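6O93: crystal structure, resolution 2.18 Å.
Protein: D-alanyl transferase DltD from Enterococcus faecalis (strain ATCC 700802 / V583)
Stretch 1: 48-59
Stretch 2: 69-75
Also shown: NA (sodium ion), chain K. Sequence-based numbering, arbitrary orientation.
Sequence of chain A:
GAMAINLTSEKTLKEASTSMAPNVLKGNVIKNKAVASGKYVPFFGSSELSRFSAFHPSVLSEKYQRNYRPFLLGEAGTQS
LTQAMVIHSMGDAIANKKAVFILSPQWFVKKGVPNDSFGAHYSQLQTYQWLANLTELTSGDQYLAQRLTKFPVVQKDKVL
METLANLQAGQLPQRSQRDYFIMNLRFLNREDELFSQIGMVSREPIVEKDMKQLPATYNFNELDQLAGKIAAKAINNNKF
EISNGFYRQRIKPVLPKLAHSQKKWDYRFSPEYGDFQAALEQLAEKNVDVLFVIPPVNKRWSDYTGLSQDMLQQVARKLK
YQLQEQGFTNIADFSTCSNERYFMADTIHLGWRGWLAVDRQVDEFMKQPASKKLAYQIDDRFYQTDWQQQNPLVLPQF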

ATOM      1  N   GLU A  48       2.523   5.216  -5.878  1.00 19.41           N
ATOM      2  CA  GLU A  48       3.176   4.544  -6.997  1.00 19.88           C
ATOM      3  C   GLU A  48       2.205   3.687  -7.800  1.00 19.54           C
ATOM      4  O   GLU A  48       2.462   3.416  -8.979  1.00 19.21           O
ATOM      5  CB  GLU A  48       4.341   3.685  -6.494  1.00 20.62           C
ATOM      6  CG  GLU A  48       3.945   2.443  -5.692  1.00 20.82           C
ATOM      7  CD  GLU A  48       3.449   2.764  -4.296  1.00 21.25           C
ATOM      8  OE1 GLU A  48       3.677   3.900  -3.825  1.00 22.07           O
ATOM      9  OE2 GLU A  48       2.830   1.879  -3.670  1.00 20.47           O
ATOM     10  N   LEU A  49       1.096   3.259  -7.193  1.00 18.97           N
ATOM     11  CA  LEU A  49       0.137   2.405  -7.884  1.00 18.18           C
ATOM     12  C   LEU A  49      -0.455   3.067  -9.124  1.00 19.20           C
ATOM     13  O   LEU A  49      -0.899   2.359 -10.034  1.00 19.00           O
ATOM     14  CB  LEU A  49      -0.991   2.009  -6.928  1.00 16.97           C
ATOM     15  CG  LEU A  49      -0.584   1.178  -5.710  1.00 17.07           C
ATOM     16  CD1 LEU A  49      -1.778   0.945  -4.801  1.00 17.69           C
ATOM     17  CD2 LEU A  49       0.025  -0.151  -6.131  1.00 17.42           C
ATOM     18  N   SER A  50      -0.476   4.398  -9.185  1.00 20.62           N
ATOM     19  CA  SER A  50      -1.090   5.106 -10.301  1.00 21.86           C
ATOM     20  C   SER A  50      -0.153   5.288 -11.488  1.00 23.51           C
ATOM     21  O   SER A  50      -0.591   5.792 -12.528  1.00 23.73           O
ATOM     22  CB  SER A  50      -1.592   6.478  -9.842  1.00 22.72           C
ATOM     23  OG  SER A  50      -0.513   7.312  -9.451  1.00 24.86           O
ATOM     24  N   ARG A  51       1.115   4.892 -11.364  1.00 24.78           N
ATOM     25  CA  ARG A  51       2.088   5.047 -12.446  1.00 27.48           C
ATOM     26  C   ARG A  51       1.828   3.969 -13.494  1.00 26.59           C
ATOM     27  O   ARG A  51       2.540   2.968 -13.610  1.00 25.76           O
ATOM     28  CB  ARG A  51       3.508   4.978 -11.902  1.00 29.94           C
ATOM     29  CG  ARG A  51       4.092   6.333 -11.545  1.00 32.78           C
ATOM     30  CD  ARG A  51       3.218   7.094 -10.561  1.00 33.49           C
ATOM     31  NE  ARG A  51       3.796   8.393 -10.236  1.00 36.15           N
ATOM     32  CZ  ARG A  51       3.282   9.247  -9.357  1.00 37.00           C
ATOM     33  NH1 ARG A  51       2.170   8.948  -8.699  1.00 35.49           N
ATOM     34  NH2 ARG A  51       3.889  10.404  -9.132  1.00 39.00           N
ATOM     35  N   PHE A  52       0.783   4.195 -14.282  1.00 25.44           N
ATOM     36  CA  PHE A  52       0.363   3.229 -15.281  1.00 24.93           C
ATOM     37  C   PHE A  52       1.219   3.327 -16.538  1.00 25.18           C
ATOM     38  O   PHE A  52       1.702   4.399 -16.914  1.00 25.49           O
ATOM     39  CB  PHE A  52      -1.109   3.440 -15.642  1.00 24.94           C
ATOM     40  CG  PHE A  52      -2.057   2.601 -14.832  1.00 24.79           C
ATOM     41  CD1 PHE A  52      -2.076   2.686 -13.450  1.00 23.57           C
ATOM     42  CD2 PHE A  52      -2.939   1.734 -15.458  1.00 25.42           C
ATOM     43  CE1 PHE A  52      -2.951   1.914 -12.705  1.00 23.16           C
ATOM     44  CE2 PHE A  52      -3.816   0.962 -14.720  1.00 24.82           C
ATOM     45  CZ  PHE A  52      -3.822   1.053 -13.341  1.00 23.63           C
ATOM     46  N   SER A  53       1.406   2.180 -17.180  1.00 24.25           N
ATOM     47  CA  SER A  53       2.028   2.090 -18.494  1.00 24.65           C
ATOM     48  C   SER A  53       1.674   0.722 -19.061  1.00 25.54           C
ATOM     49  O   SER A  53       0.926  -0.047 -18.451  1.00 24.28           O
ATOM     50  CB  SER A  53       3.543   2.296 -18.419  1.00 24.85           C
ATOM     51  OG  SER A  53       4.183   1.181 -17.821  1.00 24.48           O
ATOM     52  N   ALA A  54       2.221   0.416 -20.238  1.00 28.48           N
ATOM     53  CA  ALA A  54       1.983  -0.889 -20.840  1.00 29.56           C
ATOM     54  C   ALA A  54       2.481  -2.027 -19.958  1.00 27.79           C
ATOM     55  O   ALA A  54       2.036  -3.167 -20.123  1.00 27.56           O
ATOM     56  CB  ALA A  54       2.654  -0.964 -22.213  1.00 31.48           C
ATOM     57  N   PHE A  55       3.380  -1.739 -19.018  1.00 26.23           N
ATOM     58  CA  PHE A  55       4.008  -2.758 -18.191  1.00 24.02           C
ATOM     59  C   PHE A  55       3.513  -2.739 -16.754  1.00 23.20           C
ATOM     60  O   PHE A  55       4.028  -3.495 -15.924  1.00 21.74           O
ATOM     61  CB  PHE A  55       5.526  -2.575 -18.236  1.00 23.70           C
ATOM     62  CG  PHE A  55       6.036  -2.294 -19.613  1.00 24.14           C
ATOM     63  CD1 PHE A  55       6.335  -3.330 -20.478  1.00 24.25           C
ATOM     64  CD2 PHE A  55       6.175  -0.992 -20.059  1.00 24.55           C
ATOM     65  CE1 PHE A  55       6.783  -3.074 -21.756  1.00 25.60           C
ATOM     66  CE2 PHE A  55       6.623  -0.730 -21.334  1.00 26.24           C
ATOM     67  CZ  PHE A  55       6.925  -1.773 -22.186  1.00 26.69           C
ATOM     68  N   HIS A  56       2.535  -1.896 -16.441  1.00 23.53           N
ATOM     69  CA  HIS A  56       1.887  -1.941 -15.142  1.00 22.47           C
ATOM     70  C   HIS A  56       1.136  -3.264 -14.991  1.00 21.77           C
ATOM     71  O   HIS A  56       0.536  -3.750 -15.957  1.00 21.07           O
ATOM     72  CB  HIS A  56       0.924  -0.761 -15.007  1.00 23.24           C
ATOM     73  CG  HIS A  56       0.401  -0.549 -13.620  1.00 22.15           C
ATOM     74  ND1 HIS A  56      -0.624  -1.300 -13.086  1.00 21.65           N
ATOM     75  CD2 HIS A  56       0.743   0.350 -12.667  1.00 21.68           C
ATOM     76  CE1 HIS A  56      -0.883  -0.882 -11.860  1.00 20.90           C
ATOM     77  NE2 HIS A  56      -0.067   0.119 -11.581  1.00 20.79           N
ATOM     78  N   PRO A  57       1.149  -3.875 -13.802  1.00 21.92           N
ATOM     79  CA  PRO A  57       0.476  -5.177 -13.649  1.00 21.73           C
ATOM     80  C   PRO A  57      -0.990  -5.169 -14.048  1.00 22.64           C
ATOM     81  O   PRO A  57      -1.488  -6.187 -14.544  1.00 23.63           O
ATOM     82  CB  PRO A  57       0.651  -5.484 -12.156  1.00 20.85           C
ATOM     83  CG  PRO A  57       1.882  -4.746 -11.767  1.00 20.98           C
ATOM     84  CD  PRO A  57       1.873  -3.485 -12.579  1.00 21.19           C
ATOM     85  N   SER A  58      -1.704  -4.060 -13.841  1.00 22.63           N
ATOM     86  CA  SER A  58      -3.102  -3.995 -14.254  1.00 22.39           C
ATOM     87  C   SER A  58      -3.247  -4.129 -15.763  1.00 23.20           C
ATOM     88  O   SER A  58      -4.235  -4.695 -16.245  1.00 23.35           O
ATOM     89  CB  SER A  58      -3.733  -2.684 -13.781  1.00 22.26           C
ATOM     90  OG  SER A  58      -3.827  -2.639 -12.367  1.00 20.32           O
ATOM     91  N   VAL A  59      -2.278  -3.619 -16.525  1.00 23.25           N
ATOM     92  CA  VAL A  59      -2.361  -3.685 -17.980  1.00 23.57           C
ATOM     93  C   VAL A  59      -1.892  -5.043 -18.483  1.00 23.79           C
ATOM     94  O   VAL A  59      -2.526  -5.646 -19.356  1.00 25.34           O
ATOM     95  CB  VAL A  59      -1.548  -2.540 -18.609  1.00 23.91           C
ATOM     96  CG1 VAL A  59      -1.647  -2.591 -20.128  1.00 24.47           C
ATOM     97  CG2 VAL A  59      -2.028  -1.196 -18.080  1.00 24.80           C
ATOM     98  N   ARG A  69      -6.654 -10.387 -11.463  1.00 22.23           N
ATOM     99  CA  ARG A  69      -6.431  -8.989 -11.777  1.00 21.76           C
ATOM    100  C   ARG A  69      -6.009  -8.293 -10.492  1.00 21.91           C
ATOM    101  O   ARG A  69      -6.503  -8.644  -9.411  1.00 23.40           O
ATOM    102  CB  ARG A  69      -7.685  -8.306 -12.341  1.00 22.11           C
ATOM    103  CG  ARG A  69      -8.161  -8.857 -13.675  1.00 22.92           C
ATOM    104  CD  ARG A  69      -7.191  -8.533 -14.797  1.00 23.15           C
ATOM    105  NE  ARG A  69      -7.718  -8.936 -16.098  1.00 24.20           N
ATOM    106  CZ  ARG A  69      -7.726 -10.186 -16.549  1.00 25.21           C
ATOM    107  NH1 ARG A  69      -7.236 -11.172 -15.808  1.00 24.23           N
ATOM    108  NH2 ARG A  69      -8.227 -10.453 -17.747  1.00 26.97           N
ATOM    109  N   PRO A  70      -5.102  -7.323 -10.564  1.00 19.61           N
ATOM    110  CA  PRO A  70      -4.827  -6.505  -9.380  1.00 18.50           C
ATOM    111  C   PRO A  70      -6.040  -5.677  -8.995  1.00 18.77           C
ATOM    112  O   PRO A  70      -6.856  -5.292  -9.837  1.00 19.50           O
ATOM    113  CB  PRO A  70      -3.664  -5.608  -9.824  1.00 18.10           C
ATOM    114  CG  PRO A  70      -3.058  -6.306 -10.998  1.00 18.54           C
ATOM    115  CD  PRO A  70      -4.194  -7.002 -11.678  1.00 19.05           C
ATOM    116  N   PHE A  71      -6.158  -5.407  -7.698  1.00 17.46           N
ATOM    117  CA  PHE A  71      -7.129  -4.443  -7.185  1.00 17.55           C
ATOM    118  C   PHE A  71      -6.337  -3.409  -6.394  1.00 17.37           C
ATOM    119  O   PHE A  71      -5.929  -3.665  -5.257  1.00 17.05           O
ATOM    120  CB  PHE A  71      -8.196  -5.114  -6.327  1.00 17.27           C
ATOM    121  CG  PHE A  71      -9.441  -4.284  -6.161  1.00 16.55           C
ATOM    122  CD1 PHE A  71      -9.441  -3.168  -5.341  1.00 15.12           C
ATOM    123  CD2 PHE A  71     -10.603  -4.615  -6.833  1.00 17.12           C
ATOM    124  CE1 PHE A  71     -10.579  -2.400  -5.194  1.00 15.99           C
ATOM    125  CE2 PHE A  71     -11.747  -3.852  -6.688  1.00 17.03           C
ATOM    126  CZ  PHE A  71     -11.736  -2.744  -5.868  1.00 16.76           C
ATOM    127  N   LEU A  72      -6.115  -2.248  -7.003  1.00 18.23           N
ATOM    128  CA  LEU A  72      -5.232  -1.243  -6.424  1.00 17.59           C
ATOM    129  C   LEU A  72      -5.894  -0.597  -5.211  1.00 17.05           C
ATOM    130  O   LEU A  72      -6.989  -0.035  -5.313  1.00 17.63           O
ATOM    131  CB  LEU A  72      -4.880  -0.195  -7.479  1.00 17.85           C
ATOM    132  CG  LEU A  72      -4.332  -0.761  -8.795  1.00 19.41           C
ATOM    133  CD1 LEU A  72      -3.916   0.354  -9.750  1.00 20.18           C
ATOM    134  CD2 LEU A  72      -3.166  -1.701  -8.544  1.00 19.19           C
ATOM    135  N   LEU A  73      -5.228  -0.680  -4.061  1.00 16.32           N
ATOM    136  CA  LEU A  73      -5.741  -0.128  -2.808  1.00 16.61           C
ATOM    137  C   LEU A  73      -4.669   0.776  -2.212  1.00 16.70           C
ATOM    138  O   LEU A  73      -3.695   0.295  -1.622  1.00 15.79           O
ATOM    139  CB  LEU A  73      -6.131  -1.238  -1.840  1.00 16.84           C
ATOM    140  CG  LEU A  73      -7.261  -2.156  -2.315  1.00 17.11           C
ATOM    141  CD1 LEU A  73      -7.377  -3.376  -1.418  1.00 18.10           C
ATOM    142  CD2 LEU A  73      -8.580  -1.403  -2.359  1.00 17.24           C
ATOM    143  N   GLY A  74      -4.850   2.076  -2.370  1.00 16.78           N
ATOM    144  CA  GLY A  74      -3.939   3.051  -1.804  1.00 18.09           C
ATOM    145  C   GLY A  74      -3.809   4.251  -2.713  1.00 20.02           C
ATOM    146  O   GLY A  74      -4.284   4.267  -3.848  1.00 20.97           O
ATOM    147  N   GLU A  75      -3.158   5.272  -2.180  1.00 21.19           N
ATOM    148  CA  GLU A  75      -2.817   6.478  -2.927  1.00 22.98           C
ATOM    149  C   GLU A  75      -1.785   7.236  -2.097  1.00 21.06           C
ATOM    150  O   GLU A  75      -1.280   6.724  -1.090  1.00 20.04           O
ATOM    151  CB  GLU A  75      -4.056   7.327  -3.221  1.00 25.47           C
ATOM    152  CG  GLU A  75      -4.790   7.823  -1.985  1.00 27.35           C
ATOM    153  CD  GLU A  75      -5.852   8.857  -2.318  1.00 30.32           C
ATOM    154  OE1 GLU A  75      -6.346   9.532  -1.388  1.00 29.81           O
ATOM    155  OE2 GLU A  75      -6.188   8.998  -3.516  1.00 31.98           O
TER
HETATM  156 NA    NA K 510       4.898   5.762  -2.760  1.00 45.55          NA
HETATM  157  O   HOH W   1      -6.161  -4.150 -12.084  1.00 23.10           O

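Leu72, on the strand of the second stretch, forms the apolar centre of the contact: its CA-to-CB bond points toward the first stretch, and its CD1 methyl sits in a pocket formed by four residues. Phe52 meets it with the ring edge, CE1 lying 3.5 Å from Leu72 CD1; the ring reaches in although the CA-to-CB bond of Phe52 points sideways. Leu49 O is 3.6 Å from Leu72 CD1, His56 CE1 3.9 Å and Ser58 OG 4.0 Å. Leu49 also packs its own side chain on the strand, with CD1 4.3 Å from Leu72 CB and 3.8 Å from Leu73 O. The same methyl lies 4.1 Å from Gly74 N, where the backbone angles themselves call for glycine. Two residues back along the strand, Pro70 rests on the start of the helix, its CG 4.0 Å from Pro57 CB and 3.9 Å from Ser58 N.

His56 braces the pocket from within the first stretch: NE2 donates to Leu49 O (2.8 Å), while ND1 caps the helix by accepting from Ser58 N (3.1 Å). Both ring nitrogens are thus engaged, tying the 3-10 segment to the helix start. No direct hydrogen bond joins the stretches. At the polar edge, one water bridges them, 2.8 Å from Ser58 OG and donating to Pro70 O at 2.6 Å.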